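Long-range contacts in De Novo Protein OR329 (Artificial gene, PDB 4HXT), which has no known natural function but is a computationally designed armadillo-repeat protein, probably intended as a building block for cyclic homo-oligomers: residues A[19-30]-A[59-70]; A[87-95]-A[106-114]. One frame throughout, in Å; residues are numbered along the deposited sequence.

Interaction 1: A[19-30]-A[59-70]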
loop_
_atom_site.group_PDB
_atom_site.type_symbol
_atom_site.label_atom_id
_atom_site.label_comp_id
_atom_site.label_asym_id
_atom_site.label_seq_id
_atom_site.Cartn_x
_atom_site.Cartn_y
_atom_site.Cartn_z
ATOM N N GLN A 19 -5.570 -34.315 16.682
ATOM C CA GLN A 19 -5.574 -32.900 16.333
ATOM C C GLN A 19 -4.270 -32.453 15.679
ATOM O O GLN A 19 -4.275 -31.843 14.610
ATOM C CB GLN A 19 -5.795 -32.044 17.574
ATOM C CG GLN A 19 -7.191 -32.084 18.146
ATOM C CD GLN A 19 -7.358 -31.053 19.236
ATOM O OE1 GLN A 19 -6.635 -31.070 20.229
ATOM N NE2 GLN A 19 -8.299 -30.135 19.049
ATOM N N LYS A 20 -3.155 -32.747 16.348
ATOM C CA LYS A 20 -1.819 -32.392 15.869
ATOM C C LYS A 20 -1.561 -32.936 14.478
ATOM O O LYS A 20 -1.017 -32.247 13.609
ATOM C CB LYS A 20 -0.746 -32.941 16.798
ATOM C CG LYS A 20 -0.729 -32.312 18.173
ATOM C CD LYS A 20 0.391 -32.874 19.042
ATOM C CE LYS A 20 0.032 -34.232 19.631
ATOM N NZ LYS A 20 1.071 -34.694 20.597
ATOM N N GLU A 21 -1.936 -34.195 14.281
ATOM C CA GLU A 21 -1.782 -34.928 13.039
ATOM C C GLU A 21 -2.636 -34.335 11.920
ATOM O O GLU A 21 -2.194 -34.250 10.775
ATOM C CB GLU A 21 -2.200 -36.398 13.271
ATOM C CG GLU A 21 -1.935 -37.340 12.071
ATOM C CD GLU A 21 -0.475 -37.352 11.662
ATOM O OE1 GLU A 21 0.371 -36.871 12.453
ATOM O OE2 GLU A 21 -0.184 -37.849 10.554
ATOM N N ALA A 22 -3.876 -33.963 12.232
ATOM C CA ALA A 22 -4.753 -33.350 11.235
ATOM C C ALA A 22 -4.188 -31.990 10.823
ATOM O O ALA A 22 -4.136 -31.661 9.635
ATOM C CB ALA A 22 -6.174 -33.185 11.798
ATOM N N ALA A 23 -3.766 -31.203 11.809
ATOM C CA ALA A 23 -3.202 -29.886 11.551
ATOM C C ALA A 23 -1.913 -30.042 10.754
ATOM O O ALA A 23 -1.647 -29.270 9.835
ATOM C CB ALA A 23 -2.919 -29.172 12.865
ATOM N N ARG A 24 -1.120 -31.046 11.107
ATOM C CA ARG A 24 0.142 -31.287 10.421
ATOM C C ARG A 24 -0.124 -31.657 8.964
ATOM O O ARG A 24 0.541 -31.153 8.058
ATOM C CB ARG A 24 0.920 -32.393 11.141
ATOM C CG ARG A 24 2.401 -32.419 10.823
ATOM C CD ARG A 24 3.221 -32.935 11.999
ATOM N NE ARG A 24 2.837 -34.276 12.437
ATOM C CZ ARG A 24 2.163 -34.539 13.554
ATOM N NH1 ARG A 24 1.788 -33.552 14.357
ATOM N NH2 ARG A 24 1.883 -35.793 13.882
ATOM N N ASP A 25 -1.110 -32.520 8.732
ATOM C CA ASP A 25 -1.438 -32.911 7.367
ATOM C C ASP A 25 -1.968 -31.710 6.589
ATOM O O ASP A 25 -1.691 -31.562 5.402
ATOM C CB ASP A 25 -2.469 -34.045 7.346
ATOM C CG ASP A 25 -1.917 -35.344 7.898
ATOM O OD1 ASP A 25 -0.734 -35.643 7.642
ATOM O OD2 ASP A 25 -2.667 -36.074 8.577
ATOM N N LEU A 26 -2.726 -30.846 7.258
ATOM C CA LEU A 26 -3.256 -29.661 6.596
ATOM C C LEU A 26 -2.112 -28.702 6.269
ATOM O O LEU A 26 -2.118 -28.046 5.229
ATOM C CB LEU A 26 -4.301 -28.975 7.482
ATOM C CG LEU A 26 -5.678 -29.650 7.488
ATOM C CD1 LEU A 26 -6.550 -29.073 8.590
ATOM C CD2 LEU A 26 -6.337 -29.454 6.128
ATOM N N ALA A 27 -1.125 -28.630 7.157
ATOM C CA ALA A 27 0.026 -27.760 6.937
ATOM C C ALA A 27 0.767 -28.231 5.681
ATOM O O ALA A 27 1.154 -27.420 4.833
ATOM C CB ALA A 27 0.954 -27.800 8.150
ATOM N N GLU A 28 0.953 -29.544 5.567
ATOM C CA GLU A 28 1.626 -30.122 4.406
ATOM C C GLU A 28 0.834 -29.826 3.139
ATOM O O GLU A 28 1.402 -29.439 2.121
ATOM C CB GLU A 28 1.793 -31.633 4.586
ATOM C CG GLU A 28 3.112 -32.027 5.235
ATOM C CD GLU A 28 3.011 -33.285 6.082
ATOM O OE1 GLU A 28 2.489 -34.306 5.586
ATOM O OE2 GLU A 28 3.462 -33.249 7.247
ATOM N N ILE A 29 -0.482 -30.002 3.207
ATOM C CA ILE A 29 -1.337 -29.733 2.060
ATOM C C ILE A 29 -1.250 -28.258 1.675
ATOM O O ILE A 29 -1.270 -27.910 0.491
ATOM C CB ILE A 29 -2.813 -30.082 2.362
ATOM C CG1 ILE A 29 -2.963 -31.596 2.552
ATOM C CG2 ILE A 29 -3.706 -29.596 1.226
ATOM C CD1 ILE A 29 -4.386 -32.051 2.816
ATOM N N ALA A 30 -1.144 -27.395 2.683
ATOM C CA ALA A 30 -1.057 -25.958 2.453
ATOM C C ALA A 30 0.263 -25.557 1.804
ATOM O O ALA A 30 0.331 -24.541 1.116
ATOM C CB ALA A 30 -1.243 -25.205 3.767
ATOM N N GLU A 59 1.658 -28.236 21.718
ATOM C CA GLU A 59 1.901 -29.038 20.527
ATOM C C GLU A 59 0.821 -28.770 19.484
ATOM O O GLU A 59 1.104 -28.705 18.286
ATOM C CB GLU A 59 1.931 -30.526 20.879
ATOM C CG GLU A 59 3.088 -30.912 21.768
ATOM C CD GLU A 59 4.425 -30.469 21.203
ATOM O OE1 GLU A 59 4.759 -30.889 20.074
ATOM O OE2 GLU A 59 5.137 -29.699 21.891
ATOM N N VAL A 60 -0.417 -28.622 19.946
ATOM C CA VAL A 60 -1.533 -28.350 19.050
ATOM C C VAL A 60 -1.415 -26.924 18.515
ATOM O O VAL A 60 -1.621 -26.681 17.331
ATOM C CB VAL A 60 -2.882 -28.512 19.772
ATOM C CG1 VAL A 60 -4.021 -28.084 18.849
ATOM C CG2 VAL A 60 -3.067 -29.963 20.200
ATOM N N GLN A 61 -1.081 -25.988 19.397
ATOM C CA GLN A 61 -0.919 -24.593 19.002
ATOM C C GLN A 61 0.129 -24.460 17.909
ATOM O O GLN A 61 -0.097 -23.809 16.892
ATOM C CB GLN A 61 -0.469 -23.748 20.187
ATOM C CG GLN A 61 -1.480 -23.596 21.298
ATOM C CD GLN A 61 -0.963 -22.680 22.383
ATOM O OE1 GLN A 61 0.095 -22.927 22.960
ATOM N NE2 GLN A 61 -1.697 -21.609 22.660
ATOM N N LYS A 62 1.287 -25.072 18.139
ATOM C CA LYS A 62 2.385 -25.013 17.186
ATOM C C LYS A 62 1.999 -25.548 15.808
ATOM O O LYS A 62 2.320 -24.929 14.793
ATOM C CB LYS A 62 3.601 -25.769 17.750
ATOM C CG LYS A 62 4.119 -26.907 16.895
ATOM C CD LYS A 62 5.226 -27.663 17.619
ATOM C CE LYS A 62 5.668 -28.887 16.835
ATOM N NZ LYS A 62 6.753 -29.635 17.530
ATOM N N GLU A 63 1.304 -26.684 15.772
ATOM C CA GLU A 63 0.899 -27.282 14.499
ATOM C C GLU A 63 -0.193 -26.478 13.812
ATOM O O GLU A 63 -0.219 -26.387 12.588
ATOM C CB GLU A 63 0.423 -28.727 14.698
ATOM C CG GLU A 63 1.527 -29.710 15.057
ATOM C CD GLU A 63 2.703 -29.640 14.096
ATOM O OE1 GLU A 63 2.473 -29.583 12.870
ATOM O OE2 GLU A 63 3.859 -29.650 14.566
ATOM N N ALA A 64 -1.101 -25.902 14.593
ATOM C CA ALA A 64 -2.164 -25.094 14.011
ATOM C C ALA A 64 -1.546 -23.813 13.442
ATOM O O ALA A 64 -1.898 -23.385 12.344
ATOM C CB ALA A 64 -3.217 -24.756 15.065
ATOM N N ALA A 65 -0.622 -23.211 14.187
ATOM C CA ALA A 65 0.040 -21.990 13.733
ATOM C C ALA A 65 0.834 -22.270 12.454
ATOM O O ALA A 65 0.859 -21.459 11.522
ATOM C CB ALA A 65 0.966 -21.455 14.822
ATOM N N ARG A 66 1.478 -23.431 12.413
ATOM C CA ARG A 66 2.265 -23.832 11.254
ATOM C C ARG A 66 1.373 -23.975 10.018
ATOM O O ARG A 66 1.755 -23.585 8.915
ATOM C CB ARG A 66 2.982 -25.152 11.561
ATOM C CG ARG A 66 3.800 -25.734 10.423
ATOM C CD ARG A 66 4.751 -26.801 10.962
ATOM N NE ARG A 66 5.398 -27.571 9.904
ATOM C CZ ARG A 66 4.802 -28.539 9.216
ATOM N NH1 ARG A 66 3.541 -28.859 9.475
ATOM N NH2 ARG A 66 5.465 -29.186 8.267
ATOM N N ALA A 67 0.183 -24.533 10.205
ATOM C CA ALA A 67 -0.749 -24.708 9.101
ATOM C C ALA A 67 -1.230 -23.349 8.599
ATOM O O ALA A 67 -1.346 -23.134 7.398
ATOM C CB ALA A 67 -1.936 -25.547 9.547
ATOM N N LEU A 68 -1.507 -22.435 9.527
ATOM C CA LEU A 68 -1.977 -21.102 9.166
ATOM C C LEU A 68 -0.884 -20.292 8.475
ATOM O O LEU A 68 -1.162 -19.510 7.564
ATOM C CB LEU A 68 -2.486 -20.371 10.414
ATOM C CG LEU A 68 -3.849 -20.855 10.925
ATOM C CD1 LEU A 68 -4.134 -20.293 12.317
ATOM C CD2 LEU A 68 -4.936 -20.426 9.933
ATOM N N ALA A 69 0.360 -20.483 8.908
ATOM C CA ALA A 69 1.486 -19.779 8.310
ATOM C C ALA A 69 1.643 -20.228 6.861
ATOM O O ALA A 69 1.955 -19.421 5.985
ATOM C CB ALA A 69 2.766 -20.066 9.091
ATOM N N ASN A 70 1.430 -21.519 6.614
ATOM C CA ASN A 70 1.541 -22.056 5.262
ATOM C C ASN A 70 0.389 -21.530 4.419
ATOM O O ASN A 70 0.557 -21.224 3.239
ATOM C CB ASN A 70 1.525 -23.583 5.292
ATOM C CG ASN A 70 2.839 -24.163 5.765
ATOM O OD1 ASN A 70 3.711 -23.437 6.243
ATOM N ND2 ASN A 70 2.989 -25.476 5.640
#
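Asn70 ND2 gives its N-H to the backbone Ala27 O at 2.8 Å, with an N-H...O angle of 163°. The oxygen lies close to the Asn70 amide plane, but the donor stands well above the carbonyl plane of Ala27. Asn70 OD1 is used elsewhere, by Arg108. Beside this bond, Ala30 CB rests on Asn70 CB at 3.6 Å. Ala27 CB also meets Ala67 CB, 3.9 Å away. With such small residues between them, the axes of segments 19-30 and 59-70 come within 8.1 Å and lie 17° from parallel, as neighbouring long helices do in an armadillo solenoid. Toward the N-terminal ends, Glu63 packs its CB on Ala23 CB. A bend at chi2 (-51°) swings its carboxylate toward Arg24. Glu63 OE1 lies 3.5 Å from Arg24 CG, but the charged ends stay beyond salt-bridge distance, and Arg24 is poorly ordered. Arg66 NH1 is a long salt-bridge partner of Glu63 OE1 at 3.6 Å. Replacing Glu63 by alanine would probably open a gap beside the Arg24 side chain and leave buried Arg66 NH1 without its nearby negative charge. Lys20 CD packs on Glu59 CB at 3.4 Å, while Lys20 NZ pairs with Glu17.

Interaction 2: A[87-95]-A[106-114]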
loop_
_atom_site.group_PDB
_atom_site.type_symbol
_atom_site.label_atom_id
_atom_site.label_comp_id
_atom_site.label_asym_id
_atom_site.label_seq_id
_atom_site.Cartn_x
_atom_site.Cartn_y
_atom_site.Cartn_z
ATOM N N GLY A 87 -7.756 -14.314 13.294
ATOM C CA GLY A 87 -6.497 -15.000 13.511
ATOM C C GLY A 87 -5.297 -14.152 13.895
ATOM O O GLY A 87 -4.400 -14.632 14.590
ATOM N N VAL A 88 -5.264 -12.900 13.452
ATOM C CA VAL A 88 -4.135 -12.020 13.753
ATOM C C VAL A 88 -3.986 -11.703 15.243
ATOM O O VAL A 88 -2.894 -11.805 15.802
ATOM C CB VAL A 88 -4.246 -10.696 12.957
ATOM C CG1 VAL A 88 -3.208 -9.698 13.449
ATOM C CG2 VAL A 88 -4.042 -10.971 11.468
ATOM N N GLU A 89 -5.085 -11.322 15.884
ATOM C CA GLU A 89 -5.062 -10.991 17.308
ATOM C C GLU A 89 -4.556 -12.193 18.115
ATOM O O GLU A 89 -3.782 -12.039 19.059
ATOM C CB GLU A 89 -6.475 -10.590 17.754
ATOM C CG GLU A 89 -6.593 -9.994 19.150
ATOM C CD GLU A 89 -6.565 -11.040 20.252
ATOM O OE1 GLU A 89 -7.112 -12.143 20.043
ATOM O OE2 GLU A 89 -6.011 -10.751 21.335
ATOM N N VAL A 90 -4.984 -13.390 17.725
ATOM C CA VAL A 90 -4.569 -14.604 18.423
ATOM C C VAL A 90 -3.096 -14.925 18.163
ATOM O O VAL A 90 -2.363 -15.295 19.078
ATOM C CB VAL A 90 -5.434 -15.806 17.998
ATOM C CG1 VAL A 90 -5.151 -16.997 18.907
ATOM C CG2 VAL A 90 -6.911 -15.424 18.051
ATOM N N LEU A 91 -2.656 -14.774 16.919
ATOM C CA LEU A 91 -1.263 -15.050 16.590
ATOM C C LEU A 91 -0.359 -14.087 17.338
ATOM O O LEU A 91 0.736 -14.452 17.763
ATOM C CB LEU A 91 -1.031 -14.921 15.083
ATOM C CG LEU A 91 -1.669 -16.003 14.213
ATOM C CD1 LEU A 91 -1.613 -15.571 12.757
ATOM C CD2 LEU A 91 -0.947 -17.338 14.419
ATOM N N VAL A 92 -0.820 -12.849 17.495
ATOM C CA VAL A 92 -0.048 -11.847 18.210
ATOM C C VAL A 92 0.140 -12.310 19.654
ATOM O O VAL A 92 1.224 -12.173 20.217
ATOM C CB VAL A 92 -0.749 -10.467 18.174
ATOM C CG1 VAL A 92 -0.097 -9.512 19.172
ATOM C CG2 VAL A 92 -0.658 -9.887 16.761
ATOM N N LYS A 93 -0.908 -12.876 20.245
ATOM C CA LYS A 93 -0.800 -13.356 21.615
ATOM C C LYS A 93 0.188 -14.521 21.717
ATOM O O LYS A 93 0.950 -14.608 22.677
ATOM C CB LYS A 93 -2.162 -13.793 22.156
ATOM C CG LYS A 93 -2.100 -14.137 23.635
ATOM C CD LYS A 93 -3.451 -14.495 24.220
ATOM C CE LYS A 93 -3.365 -14.580 25.741
ATOM N NZ LYS A 93 -2.291 -15.510 26.199
ATOM N N LEU A 94 0.186 -15.407 20.725
ATOM C CA LEU A 94 1.098 -16.552 20.728
ATOM C C LEU A 94 2.561 -16.154 20.559
ATOM O O LEU A 94 3.468 -16.948 20.832
ATOM C CB LEU A 94 0.704 -17.547 19.635
ATOM C CG LEU A 94 -0.332 -18.611 20.028
ATOM C CD1 LEU A 94 -1.513 -17.970 20.740
ATOM C CD2 LEU A 94 -0.787 -19.352 18.780
ATOM N N LEU A 95 2.798 -14.928 20.106
ATOM C CA LEU A 95 4.168 -14.456 19.936
ATOM C C LEU A 95 4.905 -14.478 21.273
ATOM O O LEU A 95 6.132 -14.612 21.312
ATOM C CB LEU A 95 4.183 -13.032 19.381
ATOM C CG LEU A 95 3.794 -12.864 17.915
ATOM C CD1 LEU A 95 3.793 -11.378 17.565
ATOM C CD2 LEU A 95 4.784 -13.626 17.037
ATOM N N ALA A 106 4.117 -18.650 15.045
ATOM C CA ALA A 106 3.242 -17.489 15.136
ATOM C C ALA A 106 3.868 -16.317 14.393
ATOM O O ALA A 106 3.181 -15.599 13.665
ATOM C CB ALA A 106 3.004 -17.119 16.600
ATOM N N ALA A 107 5.175 -16.128 14.575
ATOM C CA ALA A 107 5.875 -15.035 13.909
ATOM C C ALA A 107 5.941 -15.270 12.402
ATOM O O ALA A 107 5.784 -14.334 11.613
ATOM C CB ALA A 107 7.289 -14.876 14.483
ATOM N N ARG A 108 6.175 -16.515 12.001
ATOM C CA ARG A 108 6.242 -16.840 10.584
ATOM C C ARG A 108 4.883 -16.593 9.927
ATOM O O ARG A 108 4.813 -16.107 8.799
ATOM C CB ARG A 108 6.658 -18.300 10.382
ATOM C CG ARG A 108 6.811 -18.688 8.915
ATOM C CD ARG A 108 7.498 -20.035 8.752
ATOM N NE ARG A 108 6.649 -21.166 9.113
ATOM C CZ ARG A 108 5.756 -21.728 8.303
ATOM N NH1 ARG A 108 5.584 -21.270 7.069
ATOM N NH2 ARG A 108 5.036 -22.757 8.728
ATOM N N ALA A 109 3.803 -16.919 10.634
ATOM C CA ALA A 109 2.465 -16.705 10.084
ATOM C C ALA A 109 2.209 -15.210 9.908
ATOM O O ALA A 109 1.681 -14.775 8.885
ATOM C CB ALA A 109 1.410 -17.308 11.005
ATOM N N LEU A 110 2.583 -14.428 10.916
ATOM C CA LEU A 110 2.389 -12.988 10.859
ATOM C C LEU A 110 3.250 -12.389 9.750
ATOM O O LEU A 110 2.819 -11.476 9.045
ATOM C CB LEU A 110 2.717 -12.363 12.218
ATOM C CG LEU A 110 1.636 -12.618 13.272
ATOM C CD1 LEU A 110 2.086 -12.106 14.631
ATOM C CD2 LEU A 110 0.352 -11.921 12.845
ATOM N N ALA A 111 4.460 -12.918 9.586
ATOM C CA ALA A 111 5.348 -12.433 8.535
ATOM C C ALA A 111 4.697 -12.674 7.168
ATOM O O ALA A 111 4.714 -11.797 6.304
ATOM C CB ALA A 111 6.704 -13.147 8.608
ATOM N N ASN A 112 4.117 -13.857 6.977
ATOM C CA ASN A 112 3.466 -14.178 5.709
ATOM C C ASN A 112 2.215 -13.342 5.507
ATOM O O ASN A 112 1.935 -12.887 4.399
ATOM C CB ASN A 112 3.126 -15.672 5.633
ATOM C CG ASN A 112 4.364 -16.538 5.555
ATOM O OD1 ASN A 112 5.476 -16.028 5.399
ATOM N ND2 ASN A 112 4.184 -17.847 5.659
ATOM N N ILE A 113 1.459 -13.138 6.578
ATOM C CA ILE A 113 0.261 -12.319 6.493
ATOM C C ILE A 113 0.693 -10.915 6.062
ATOM O O ILE A 113 0.062 -10.296 5.206
ATOM C CB ILE A 113 -0.463 -12.245 7.867
ATOM C CG1 ILE A 113 -1.126 -13.590 8.178
ATOM C CG2 ILE A 113 -1.491 -11.125 7.864
ATOM C CD1 ILE A 113 -1.661 -13.718 9.603
ATOM N N ALA A 114 1.786 -10.431 6.649
ATOM C CA ALA A 114 2.300 -9.096 6.352
ATOM C C ALA A 114 2.809 -8.909 4.922
ATOM O O ALA A 114 3.047 -7.779 4.493
ATOM C CB ALA A 114 3.392 -8.732 7.337
#
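Leu91 meets Ala106, Ala109, Leu110 and Ile113 in a contact where no side chain has a ring, amide or charged plane; only aliphatic branches meet. Leu91 is a knob in the hole formed by those four residues. Its chi1 of -70° sets CG beside the backbone N, and chi2 near 180° turns CD1 toward Ile113 and Ala109. Leu91 CD1 touches Ile113 CD1 at 3.7 Å and Ala109 CB at 3.9 Å. Nearer the backbone, Leu91 CB packs on Leu110 CG. Ala106 CB closes the other end of the hole, 3.7 Å from Leu91 O, and also meets Leu94 CB.

Leu95 and Leu110 reach toward each other tip to tip. Their CD1 methyls, Leu95 CD1 and Leu110 CD1, are 3.5 Å apart, tighter than usual van der Waals contact. The other branch, Leu95 CD2, lies against the backbone Ala107 N at 3.5 Å. The Val92 side chain meets Leu110 at about a right angle. At the far end Val88 CG2 meets Ile113 CD1 at 4.1 Å, and Ile124 of helix 118-126 touches both residues. On another side, Gln61 of helix 58-71 touches Leu94. Every touching residue is buried. The helix segments 87-94 and 106-113 run roughly antiparallel at 141°, their axes 8.9 Å apart. Such apolar packing is typical of the second and third helices of an armadillo repeat, whose buried interior it helps form.

The two contacts serve different directions of the solenoid. Interaction 1 sets long helices 16-30 and 58-71 side by side, whereas interaction 2 packs consecutive helices 87-94 and 100-113 against each other. Their centres are about 14 Å apart, and segments 59-70 and 106-114 touch directly. Ala69 O and Asn112 ND2 lie 2.7 Å apart, a probable hydrogen bond. Asn70 OD1 and Arg108 NH2, 2.9 Å apart, probably form another. Asn70 thus reaches the long helices before and after its own, 16-30 through ND2 and, probably, 100-113 through OD1. Arg108 CZ also packs on Ala69 CB at 3.5 Å. Interaction 2 lies nearer the centre of the chain than interaction 1, at about 6 Å against 17 Å between centres.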